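Local coordinates for protein YohF (Salmonella typhimurium, PDB 6WON) that probably catalyses an oxidation-reduction reaction as a short-chain dehydrogenase/reductase, with acetoin the substrate its name suggests, at residues G69-E74 with A121-R126; I99-T104 with A152-A157; A21-Q26 with L222-C227; I33-H36 with G41-E44. All coordinates share one frame; numbering follows the deposited sequence.

Contact 1 (G69-E74 with A121-R126)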
loop_
_atom_site.group_PDB
_atom_site.type_symbol
_atom_site.label_atom_id
_atom_site.label_comp_id
_atom_site.label_asym_id
_atom_site.label_seq_id
_atom_site.Cartn_x
_atom_site.Cartn_y
_atom_site.Cartn_z
ATOM N N GLY B 69 28.692 9.752 -17.018
ATOM C CA GLY B 69 29.098 10.033 -15.648
ATOM C C GLY B 69 29.086 8.814 -14.750
ATOM O O GLY B 69 29.824 8.753 -13.763
ATOM N N ALA B 70 28.254 7.826 -15.072
ATOM C CA ALA B 70 28.178 6.642 -14.232
ATOM C C ALA B 70 29.377 5.717 -14.414
ATOM O O ALA B 70 29.533 4.781 -13.618
ATOM C CB ALA B 70 26.869 5.890 -14.507
ATOM N N GLN B 71 30.235 5.968 -15.413
ATOM C CA GLN B 71 31.407 5.117 -15.607
ATOM C C GLN B 71 32.342 5.147 -14.399
ATOM O O GLN B 71 33.078 4.179 -14.156
ATOM C CB GLN B 71 32.152 5.529 -16.874
ATOM C CG GLN B 71 31.538 4.972 -18.156
ATOM C CD GLN B 71 31.321 3.468 -18.081
ATOM O OE1 GLN B 71 32.282 2.688 -18.009
ATOM N NE2 GLN B 71 30.056 3.054 -18.082
ATOM N N ALA B 72 32.311 6.229 -13.614
ATOM C CA ALA B 72 33.136 6.285 -12.410
ATOM C C ALA B 72 32.840 5.120 -11.460
ATOM O O ALA B 72 33.714 4.702 -10.689
ATOM C CB ALA B 72 32.931 7.629 -11.708
ATOM N N ILE B 73 31.624 4.578 -11.500
ATOM C CA ILE B 73 31.337 3.382 -10.709
ATOM C C ILE B 73 32.169 2.203 -11.196
ATOM O O ILE B 73 32.720 1.437 -10.392
ATOM C CB ILE B 73 29.834 3.066 -10.757
ATOM C CG1 ILE B 73 29.033 4.228 -10.160
ATOM C CG2 ILE B 73 29.546 1.764 -10.011
ATOM C CD1 ILE B 73 29.203 4.398 -8.666
ATOM N N GLU B 74 32.271 2.030 -12.516
ATOM C CA GLU B 74 33.079 0.944 -13.062
ATOM C C GLU B 74 34.550 1.118 -12.699
ATOM O O GLU B 74 35.248 0.133 -12.418
ATOM C CB GLU B 74 32.895 0.866 -14.579
ATOM C CG GLU B 74 33.825 -0.116 -15.284
ATOM C CD GLU B 74 33.538 -1.568 -14.926
ATOM O OE1 GLU B 74 32.439 -1.866 -14.408
ATOM O OE2 GLU B 74 34.423 -2.420 -15.166
ATOM N N ALA B 121 23.244 0.758 -10.718
ATOM C CA ALA B 121 22.765 -0.580 -10.394
ATOM C C ALA B 121 23.136 -1.595 -11.474
ATOM O O ALA B 121 23.555 -2.718 -11.160
ATOM C CB ALA B 121 21.252 -0.550 -10.179
ATOM N N GLN B 122 22.990 -1.221 -12.750
ATOM C CA GLN B 122 23.354 -2.122 -13.843
ATOM C C GLN B 122 24.814 -2.527 -13.741
ATOM O O GLN B 122 25.162 -3.714 -13.824
ATOM C CB GLN B 122 23.118 -1.440 -15.193
ATOM C CG GLN B 122 21.716 -1.486 -15.736
ATOM C CD GLN B 122 21.653 -0.908 -17.147
ATOM O OE1 GLN B 122 22.166 0.184 -17.402
ATOM N NE2 GLN B 122 21.041 -1.647 -18.069
ATOM N N ILE B 123 25.685 -1.538 -13.570
ATOM C CA ILE B 123 27.118 -1.798 -13.543
ATOM C C ILE B 123 27.468 -2.717 -12.385
ATOM O O ILE B 123 28.213 -3.688 -12.550
ATOM C CB ILE B 123 27.891 -0.470 -13.477
ATOM C CG1 ILE B 123 27.759 0.258 -14.819
ATOM C CG2 ILE B 123 29.349 -0.722 -13.094
ATOM C CD1 ILE B 123 28.168 1.711 -14.762
ATOM N N ALA B 124 26.924 -2.436 -11.196
ATOM C CA ALA B 124 27.239 -3.275 -10.046
ATOM C C ALA B 124 26.682 -4.681 -10.232
ATOM O O ALA B 124 27.355 -5.670 -9.909
ATOM C CB ALA B 124 26.701 -2.644 -8.754
ATOM N N ALA B 125 25.466 -4.788 -10.774
ATOM C CA ALA B 125 24.837 -6.096 -10.943
ATOM C C ALA B 125 25.601 -6.953 -11.952
ATOM O O ALA B 125 25.747 -8.170 -11.758
ATOM C CB ALA B 125 23.381 -5.915 -11.368
ATOM N N ARG B 126 26.121 -6.336 -13.017
ATOM C CA ARG B 126 26.949 -7.079 -13.969
ATOM C C ARG B 126 28.155 -7.708 -13.282
ATOM O O ARG B 126 28.522 -8.853 -13.578
ATOM C CB ARG B 126 27.412 -6.165 -15.109
ATOM C CG ARG B 126 26.383 -5.958 -16.210
ATOM C CD ARG B 126 26.693 -4.702 -17.034
ATOM N NE ARG B 126 25.535 -4.242 -17.807
ATOM C CZ ARG B 126 25.364 -2.994 -18.251
ATOM N NH1 ARG B 126 26.270 -2.049 -18.001
ATOM N NH2 ARG B 126 24.273 -2.686 -18.944
#

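Contact 2 (I99-T104 with A152-A157)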
loop_
_atom_site.group_PDB
_atom_site.type_symbol
_atom_site.label_atom_id
_atom_site.label_comp_id
_atom_site.label_asym_id
_atom_site.label_seq_id
_atom_site.Cartn_x
_atom_site.Cartn_y
_atom_site.Cartn_z
ATOM N N ILE B 99 2.563 23.188 -11.531
ATOM C CA ILE B 99 1.925 23.877 -12.653
ATOM C C ILE B 99 2.941 24.620 -13.511
ATOM O O ILE B 99 2.710 24.829 -14.709
ATOM C CB ILE B 99 0.819 24.825 -12.139
ATOM C CG1 ILE B 99 -0.106 25.233 -13.289
ATOM C CG2 ILE B 99 1.414 26.056 -11.431
ATOM C CD1 ILE B 99 -0.790 24.036 -13.970
ATOM N N ASP B 100 4.086 25.004 -12.930
ATOM C CA ASP B 100 5.054 25.883 -13.572
ATOM C C ASP B 100 6.402 25.234 -13.845
ATOM O O ASP B 100 7.256 25.869 -14.479
ATOM C CB ASP B 100 5.307 27.123 -12.700
ATOM C CG ASP B 100 4.231 28.157 -12.847
ATOM O OD1 ASP B 100 3.523 28.120 -13.883
ATOM O OD2 ASP B 100 4.093 29.005 -11.936
ATOM N N MET B 101 6.631 24.024 -13.374
ATOM C CA MET B 101 7.950 23.420 -13.427
ATOM C C MET B 101 8.462 23.336 -14.864
ATOM O O MET B 101 7.795 22.729 -15.713
ATOM C CB MET B 101 7.902 22.026 -12.806
ATOM C CG MET B 101 9.275 21.398 -12.662
ATOM S SD MET B 101 9.251 19.756 -11.924
ATOM C CE MET B 101 7.502 19.528 -11.601
ATOM N N PRO B 102 9.624 23.918 -15.177
ATOM C CA PRO B 102 10.216 23.731 -16.515
ATOM C C PRO B 102 10.520 22.262 -16.796
ATOM O O PRO B 102 10.899 21.500 -15.903
ATOM C CB PRO B 102 11.511 24.554 -16.456
ATOM C CG PRO B 102 11.350 25.491 -15.317
ATOM C CD PRO B 102 10.405 24.830 -14.328
ATOM N N PHE B 103 10.363 21.867 -18.062
ATOM C CA PHE B 103 10.733 20.508 -18.445
ATOM C C PHE B 103 12.186 20.193 -18.088
ATOM O O PHE B 103 12.500 19.067 -17.677
ATOM C CB PHE B 103 10.488 20.299 -19.934
ATOM C CG PHE B 103 10.638 18.865 -20.379
ATOM C CD1 PHE B 103 9.845 17.867 -19.826
ATOM C CD2 PHE B 103 11.556 18.522 -21.363
ATOM C CE1 PHE B 103 9.964 16.547 -20.242
ATOM C CE2 PHE B 103 11.686 17.205 -21.788
ATOM C CZ PHE B 103 10.893 16.211 -21.219
ATOM N N THR B 104 13.084 21.177 -18.209
ATOM C CA THR B 104 14.492 20.914 -17.911
ATOM C C THR B 104 14.672 20.506 -16.455
ATOM O O THR B 104 15.481 19.624 -16.140
ATOM C CB THR B 104 15.359 22.133 -18.259
ATOM O OG1 THR B 104 16.741 21.846 -17.989
ATOM C CG2 THR B 104 14.957 23.367 -17.457
ATOM N N ALA B 152 6.906 19.272 -4.683
ATOM C CA ALA B 152 8.030 18.450 -5.117
ATOM C C ALA B 152 7.520 17.265 -5.926
ATOM O O ALA B 152 7.831 16.106 -5.645
ATOM C CB ALA B 152 8.861 17.994 -3.922
ATOM N N SER B 153 6.713 17.561 -6.955
ATOM C CA SER B 153 6.115 16.492 -7.749
ATOM C C SER B 153 7.168 15.703 -8.512
ATOM O O SER B 153 7.068 14.475 -8.629
ATOM C CB SER B 153 5.086 17.066 -8.721
ATOM O OG SER B 153 5.682 18.026 -9.580
ATOM N N ALA B 154 8.170 16.383 -9.071
ATOM C CA ALA B 154 9.227 15.655 -9.771
ATOM C C ALA B 154 9.948 14.713 -8.817
ATOM O O ALA B 154 10.166 13.534 -9.121
ATOM C CB ALA B 154 10.215 16.638 -10.411
ATOM N N TYR B 155 10.319 15.221 -7.645
ATOM C CA TYR B 155 11.017 14.397 -6.662
ATOM C C TYR B 155 10.161 13.206 -6.243
ATOM O O TYR B 155 10.648 12.070 -6.174
ATOM C CB TYR B 155 11.397 15.281 -5.478
ATOM C CG TYR B 155 11.938 14.601 -4.253
ATOM C CD1 TYR B 155 13.280 14.262 -4.151
ATOM C CD2 TYR B 155 11.104 14.333 -3.175
ATOM C CE1 TYR B 155 13.767 13.650 -3.019
ATOM C CE2 TYR B 155 11.576 13.731 -2.046
ATOM C CZ TYR B 155 12.901 13.392 -1.965
ATOM O OH TYR B 155 13.345 12.781 -0.816
ATOM N N THR B 156 8.869 13.437 -6.003
ATOM C CA THR B 156 7.972 12.344 -5.627
ATOM C C THR B 156 7.886 11.303 -6.731
ATOM O O THR B 156 7.968 10.097 -6.476
ATOM C CB THR B 156 6.584 12.898 -5.327
ATOM O OG1 THR B 156 6.658 13.826 -4.236
ATOM C CG2 THR B 156 5.598 11.761 -5.025
ATOM N N ALA B 157 7.715 11.754 -7.973
ATOM C CA ALA B 157 7.583 10.813 -9.077
ATOM C C ALA B 157 8.858 10.006 -9.258
ATOM O O ALA B 157 8.806 8.802 -9.528
ATOM C CB ALA B 157 7.231 11.554 -10.368
#

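Contact 3 (A21-Q26 with L222-C227)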
loop_
_atom_site.group_PDB
_atom_site.type_symbol
_atom_site.label_atom_id
_atom_site.label_comp_id
_atom_site.label_asym_id
_atom_site.label_seq_id
_atom_site.Cartn_x
_atom_site.Cartn_y
_atom_site.Cartn_z
ATOM N N ALA B 21 28.682 4.185 4.768
ATOM C CA ALA B 21 30.028 3.759 4.402
ATOM C C ALA B 21 30.845 3.393 5.634
ATOM O O ALA B 21 31.578 2.394 5.635
ATOM C CB ALA B 21 30.728 4.857 3.601
ATOM N N LEU B 22 30.735 4.190 6.693
ATOM C CA LEU B 22 31.546 3.958 7.881
ATOM C C LEU B 22 31.055 2.737 8.657
ATOM O O LEU B 22 31.861 1.972 9.198
ATOM C CB LEU B 22 31.537 5.207 8.762
ATOM C CG LEU B 22 32.340 6.409 8.232
ATOM C CD1 LEU B 22 32.380 7.523 9.280
ATOM C CD2 LEU B 22 33.748 6.007 7.854
ATOM N N LEU B 23 29.742 2.540 8.734
ATOM C CA LEU B 23 29.246 1.364 9.433
ATOM C C LEU B 23 29.617 0.092 8.684
ATOM O O LEU B 23 30.011 -0.905 9.303
ATOM C CB LEU B 23 27.739 1.464 9.625
ATOM C CG LEU B 23 27.091 0.421 10.523
ATOM C CD1 LEU B 23 27.868 0.233 11.866
ATOM C CD2 LEU B 23 25.651 0.824 10.768
ATOM N N LEU B 24 29.539 0.121 7.351
ATOM C CA LEU B 24 29.905 -1.055 6.571
ATOM C C LEU B 24 31.393 -1.346 6.697
ATOM O O LEU B 24 31.791 -2.507 6.841
ATOM C CB LEU B 24 29.507 -0.867 5.101
ATOM C CG LEU B 24 27.998 -0.857 4.829
ATOM C CD1 LEU B 24 27.663 -0.472 3.371
ATOM C CD2 LEU B 24 27.363 -2.194 5.224
ATOM N N ALA B 25 32.229 -0.302 6.673
ATOM C CA ALA B 25 33.652 -0.476 6.961
ATOM C C ALA B 25 33.857 -1.081 8.349
ATOM O O ALA B 25 34.601 -2.053 8.515
ATOM C CB ALA B 25 34.378 0.868 6.840
ATOM N N GLN B 26 33.184 -0.530 9.361
ATOM C CA GLN B 26 33.279 -1.112 10.697
ATOM C C GLN B 26 32.833 -2.571 10.710
ATOM O O GLN B 26 33.360 -3.372 11.487
ATOM C CB GLN B 26 32.455 -0.294 11.688
ATOM C CG GLN B 26 32.628 -0.713 13.147
ATOM C CD GLN B 26 31.770 0.115 14.085
ATOM O OE1 GLN B 26 31.189 1.123 13.684
ATOM N NE2 GLN B 26 31.682 -0.306 15.330
ATOM N N LEU B 222 19.940 0.171 9.517
ATOM C CA LEU B 222 19.120 -0.756 8.749
ATOM C C LEU B 222 19.825 -1.182 7.470
ATOM O O LEU B 222 19.792 -2.362 7.096
ATOM C CB LEU B 222 17.769 -0.129 8.420
ATOM C CG LEU B 222 16.856 -1.074 7.630
ATOM C CD1 LEU B 222 16.558 -2.332 8.459
ATOM C CD2 LEU B 222 15.547 -0.391 7.185
ATOM N N VAL B 223 20.455 -0.232 6.777
ATOM C CA VAL B 223 21.231 -0.565 5.586
ATOM C C VAL B 223 22.273 -1.631 5.911
ATOM O O VAL B 223 22.453 -2.599 5.154
ATOM C CB VAL B 223 21.883 0.701 5.000
ATOM C CG1 VAL B 223 22.889 0.315 3.919
ATOM C CG2 VAL B 223 20.810 1.653 4.430
ATOM N N ALA B 224 22.969 -1.480 7.047
ATOM C CA ALA B 224 23.928 -2.504 7.471
ATOM C C ALA B 224 23.255 -3.858 7.673
ATOM O O ALA B 224 23.793 -4.889 7.255
ATOM C CB ALA B 224 24.630 -2.092 8.764
ATOM N N TRP B 225 22.095 -3.882 8.335
ATOM C CA TRP B 225 21.417 -5.159 8.547
ATOM C C TRP B 225 21.086 -5.830 7.219
ATOM O O TRP B 225 21.266 -7.043 7.071
ATOM C CB TRP B 225 20.145 -4.984 9.384
ATOM C CG TRP B 225 19.435 -6.312 9.533
ATOM C CD1 TRP B 225 19.751 -7.322 10.411
ATOM C CD2 TRP B 225 18.339 -6.802 8.744
ATOM N NE1 TRP B 225 18.903 -8.384 10.230
ATOM C CE2 TRP B 225 18.037 -8.099 9.207
ATOM C CE3 TRP B 225 17.585 -6.268 7.693
ATOM C CZ2 TRP B 225 17.011 -8.864 8.664
ATOM C CZ3 TRP B 225 16.562 -7.035 7.155
ATOM C CH2 TRP B 225 16.286 -8.317 7.640
ATOM N N LEU B 226 20.623 -5.053 6.235
ATOM C CA LEU B 226 20.312 -5.594 4.914
ATOM C C LEU B 226 21.534 -6.178 4.213
ATOM O O LEU B 226 21.380 -6.999 3.301
ATOM C CB LEU B 226 19.690 -4.508 4.044
ATOM C CG LEU B 226 18.242 -4.144 4.400
ATOM C CD1 LEU B 226 17.812 -2.898 3.669
ATOM C CD2 LEU B 226 17.293 -5.301 4.076
ATOM N N CYS B 227 22.739 -5.772 4.602
ATOM C CA CYS B 227 23.957 -6.351 4.052
ATOM C C CYS B 227 24.464 -7.537 4.859
ATOM O O CYS B 227 25.495 -8.117 4.497
ATOM C CB CYS B 227 25.060 -5.286 3.957
ATOM S SG CYS B 227 24.597 -3.891 2.919
#

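Contact 4 (I33-H36 with G41-E44)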
loop_
_atom_site.group_PDB
_atom_site.type_symbol
_atom_site.label_atom_id
_atom_site.label_comp_id
_atom_site.label_asym_id
_atom_site.label_seq_id
_atom_site.Cartn_x
_atom_site.Cartn_y
_atom_site.Cartn_z
ATOM N N ILE B 33 33.793 4.923 -2.015
ATOM C CA ILE B 33 33.151 6.186 -1.660
ATOM C C ILE B 33 33.106 7.061 -2.905
ATOM O O ILE B 33 34.143 7.283 -3.539
ATOM C CB ILE B 33 33.926 6.893 -0.528
ATOM C CG1 ILE B 33 33.768 6.153 0.797
ATOM C CG2 ILE B 33 33.530 8.357 -0.398
ATOM C CD1 ILE B 33 35.044 6.162 1.648
ATOM N N THR B 34 31.922 7.561 -3.264
ATOM C CA THR B 34 31.834 8.545 -4.340
ATOM C C THR B 34 31.399 9.893 -3.782
ATOM O O THR B 34 30.722 9.973 -2.750
ATOM C CB THR B 34 30.889 8.113 -5.475
ATOM O OG1 THR B 34 29.520 8.452 -5.162
ATOM C CG2 THR B 34 31.017 6.630 -5.737
ATOM N N TRP B 35 31.811 10.958 -4.474
ATOM C CA TRP B 35 31.543 12.323 -4.053
ATOM C C TRP B 35 31.280 13.195 -5.275
ATOM O O TRP B 35 31.876 13.004 -6.343
ATOM C CB TRP B 35 32.714 12.902 -3.239
ATOM C CG TRP B 35 34.047 12.853 -3.946
ATOM C CD1 TRP B 35 34.934 11.815 -3.949
ATOM C CD2 TRP B 35 34.651 13.896 -4.733
ATOM N NE1 TRP B 35 36.047 12.140 -4.688
ATOM C CE2 TRP B 35 35.899 13.409 -5.183
ATOM C CE3 TRP B 35 34.253 15.188 -5.110
ATOM C CZ2 TRP B 35 36.756 14.167 -5.990
ATOM C CZ3 TRP B 35 35.110 15.943 -5.913
ATOM C CH2 TRP B 35 36.345 15.426 -6.345
ATOM N N HIS B 36 30.398 14.156 -5.123
ATOM C CA HIS B 36 30.033 15.035 -6.194
ATOM C C HIS B 36 30.883 16.301 -6.205
ATOM O O HIS B 36 31.490 16.558 -7.163
ATOM C CB HIS B 36 28.580 15.353 -6.139
ATOM C CG HIS B 36 28.148 16.359 -7.145
ATOM N ND1 HIS B 36 27.880 16.043 -8.450
ATOM C CD2 HIS B 36 27.948 17.685 -7.033
ATOM C CE1 HIS B 36 27.526 17.127 -9.095
ATOM N NE2 HIS B 36 27.568 18.139 -8.260
ATOM N N GLY B 41 35.486 15.894 2.358
ATOM C CA GLY B 41 34.618 15.007 3.119
ATOM C C GLY B 41 34.755 13.556 2.697
ATOM O O GLY B 41 34.717 12.648 3.532
ATOM N N ALA B 42 34.916 13.313 1.396
ATOM C CA ALA B 42 35.146 11.946 0.941
ATOM C C ALA B 42 36.477 11.415 1.466
ATOM O O ALA B 42 36.575 10.245 1.850
ATOM C CB ALA B 42 35.105 11.888 -0.581
ATOM N N GLN B 43 37.505 12.268 1.496
ATOM C CA GLN B 43 38.790 11.859 2.045
ATOM C C GLN B 43 38.698 11.623 3.542
ATOM O O GLN B 43 39.426 10.784 4.081
ATOM C CB GLN B 43 39.860 12.908 1.729
ATOM C CG GLN B 43 40.067 13.117 0.232
ATOM C CD GLN B 43 41.032 14.249 -0.117
ATOM O OE1 GLN B 43 41.414 15.057 0.736
ATOM N NE2 GLN B 43 41.425 14.314 -1.390
ATOM N N GLU B 44 37.813 12.340 4.231
ATOM C CA GLU B 44 37.663 12.109 5.661
ATOM C C GLU B 44 36.917 10.811 5.948
ATOM O O GLU B 44 37.218 10.126 6.935
ATOM C CB GLU B 44 36.954 13.299 6.308
ATOM C CG GLU B 44 36.951 13.268 7.826
ATOM C CD GLU B 44 38.348 13.230 8.467
ATOM O OE1 GLU B 44 38.400 13.116 9.712
ATOM O OE2 GLU B 44 39.381 13.349 7.758
#

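Contact 1 (G69-E74 with A121-R126)
I123 carries this contact and buries more surface in it than any other residue: its two methyl branches touch A70, Q71, I73 and E74, where a 3-10 segment leads into helix 71-80. I123 CG2 lies 4.0 Å from I73 CG2, and the two isoleucine side chains cross obliquely. At the other end of the side chain, I123 CD1 reaches the carbonyl of A70, 3.5 Å from A70 O and 4.4 Å from A70 CB. The small side chain of A70 suits a place where I123 comes in against the backbone itself. On the outer side, Q71 bends back and brings NE2 to 4.0 Å from I123 CD1, at about a right angle to the isoleucine.

The polar neighbour is E74. With its CG anti to the backbone N (chi1 173°), the chain then folds at chi2 and carries E74 OE1 to 3.5 Å from I123 CG2. That carboxylate is held from both ends: OE1 is hydrogen-bonded to H127, on the same helix as I123, and OE2 to Q78, one turn further along helix 71-80. The polar end of E74 thus ties the two helices together beside an apolar joint.

I73 also rests on C120 and A70 on L119. Helix 103-131 turns its small A121 and A125 toward helix 153-173, while A124 faces L86 of strand 85-88. I123 is directed to helix 71-80.

Contact 2 (I99-T104 with A152-A157)
M101 meets S153 and A154 with the end of its thioether, joining the loop ahead of helix 103-131 to the first turn of helix 153-173. CG stands anti to the backbone N (chi1 -173°) and CB, CG and SD continue fully extended, which carries the sulfur across to the helix. M101 SD lies 3.6 Å from A154 CB, an apolar contact with a methyl small enough for so close an approach. The terminal methyl also lies against the S153 hydroxyl, but the 3.1 Å from M101 CE to S153 OG is too tight to be trusted in detail, and the nearly eclipsed chi3 shares that doubt. A long, unbranched methionine suits a loop that reaches the helix from a distance, the nearest CA atoms (M101 and A154) being 8.7 Å apart.

The polar bonds belong to the helix start. The carbonyl oxygen of A152, the N-cap residue, accepts hydrogen bonds from both N and OG1 of T156, each at 2.9 Å. The hydroxyl sits 41° out of the carbonyl plane, and T156 OG1 is also bonded to the N of L149, fastening the helix to the chain before it.

A154 rests on W106 and I109 of helix 103-131. The second subunit takes the backbone of this loop: the O of M101 bonds to its Q122, and the O of I99 to its R126. Y155, on the same first turn, touches S142 and begins a Tyr-x-x-x-Lys sequence, the signature of classical short-chain dehydrogenases, consistent with a start of helix 153-173 that borders the family's active site.

Contact 3 (A21-Q26 with L222-C227)
Two helices on one face of the Rossmann-type sheet meet here: helix 15-27, which follows the first strand, and helix 216-226 near the end of the chain. They come nearest at A224, where its CA is 6.2 Å from that of L24, an approach that suits a residue with only a methyl. L23, with CG anti to its backbone N (chi1 -171°), extends across and sets CD2 3.7 Å from CB of A224. L24 comes in at a different flank of the alanine: its CD2 is 4.1 Å from the CA of A224 and 4.0 Å from C227 SG.

The sheet lies beneath helix 216-226, for V223 packs on I140 and V183, and L226 and C227 both rest on I138. Along the other flank of helix 15-27, A21 and A25 face T45 and A49 of helix 39-50, so the three helices lie side by side over parallel strands. Leucine suits the seam, being branched near its tip and able to fill the groove around a small residue, while cysteine gives a compact, weakly polar neighbour. On the far side, W225 points away from L23 and L24 and meets W225 of the third subunit, the ring planes at about 35°.

Contact 4 (I33-H36 with G41-E44)
Two side chains of the strand converge on A42 through different first torsions. In W35, CG is lodged between the backbone N and the carbonyl carbon (chi1 56°), a turn that brings the indole over to the helix; in I33, chi1 of -71° puts CG1 beside the backbone N and leaves CG2 anti to it, facing the same alanine. As alternate residues of a strand, both point to one side of the sheet.

The methyl of A42 sits in the corner they make. A42 CB lies 3.4 Å from CD1 of W35, meeting the five-membered part of the indole at an oblique angle, and 3.7 Å from W35 CG. On the isoleucine side, I33 CG2 is 3.9 Å from A42 CB. The CA atoms of W35 and A42 are 6.2 Å apart, so helix and strand lie close, and alanine suits a spot where an aromatic ring and a branched side chain press on one methyl. The large tryptophan remains partly exposed, whereas I33 is buried.

T34, between the two, points to the opposite face of the sheet, where it meets I73 and L76 of helix 71-80. Beside W35 lies H60, whose ring meets the indole at about 45°, while its ND1 is hydrogen-bonded to the O of W35. Strand 30-35, helix 39-50 and strand 56-60 form a beta-alpha-beta unit, with A42 resting on T58 and I33 and W35 bonded to strand 56-60 along the backbone, the crossover repeated through the Rossmann fold of this family.

How the contacts relate
All four contacts are chiefly apolar, but they join different layers. Contacts 1 and 2 share helix 103-131, and both are buried and touch the second subunit, contact 2 lying much further from the chain centre; contact 1 adds a carboxylate, contact 2 a sulfur and a helix start. Contact 3, partly buried, joins two helices on the other face of the sheet, beside the third subunit. Contact 4 is a buried strand-to-helix contact that no other chain touches. It touches contact 1 across the sheet and comes within about 4 Å of contact 3 at the nearest atoms. An alanine takes part in each, between close backbones except in contact 2, where a long methionine bridges a wider spacing.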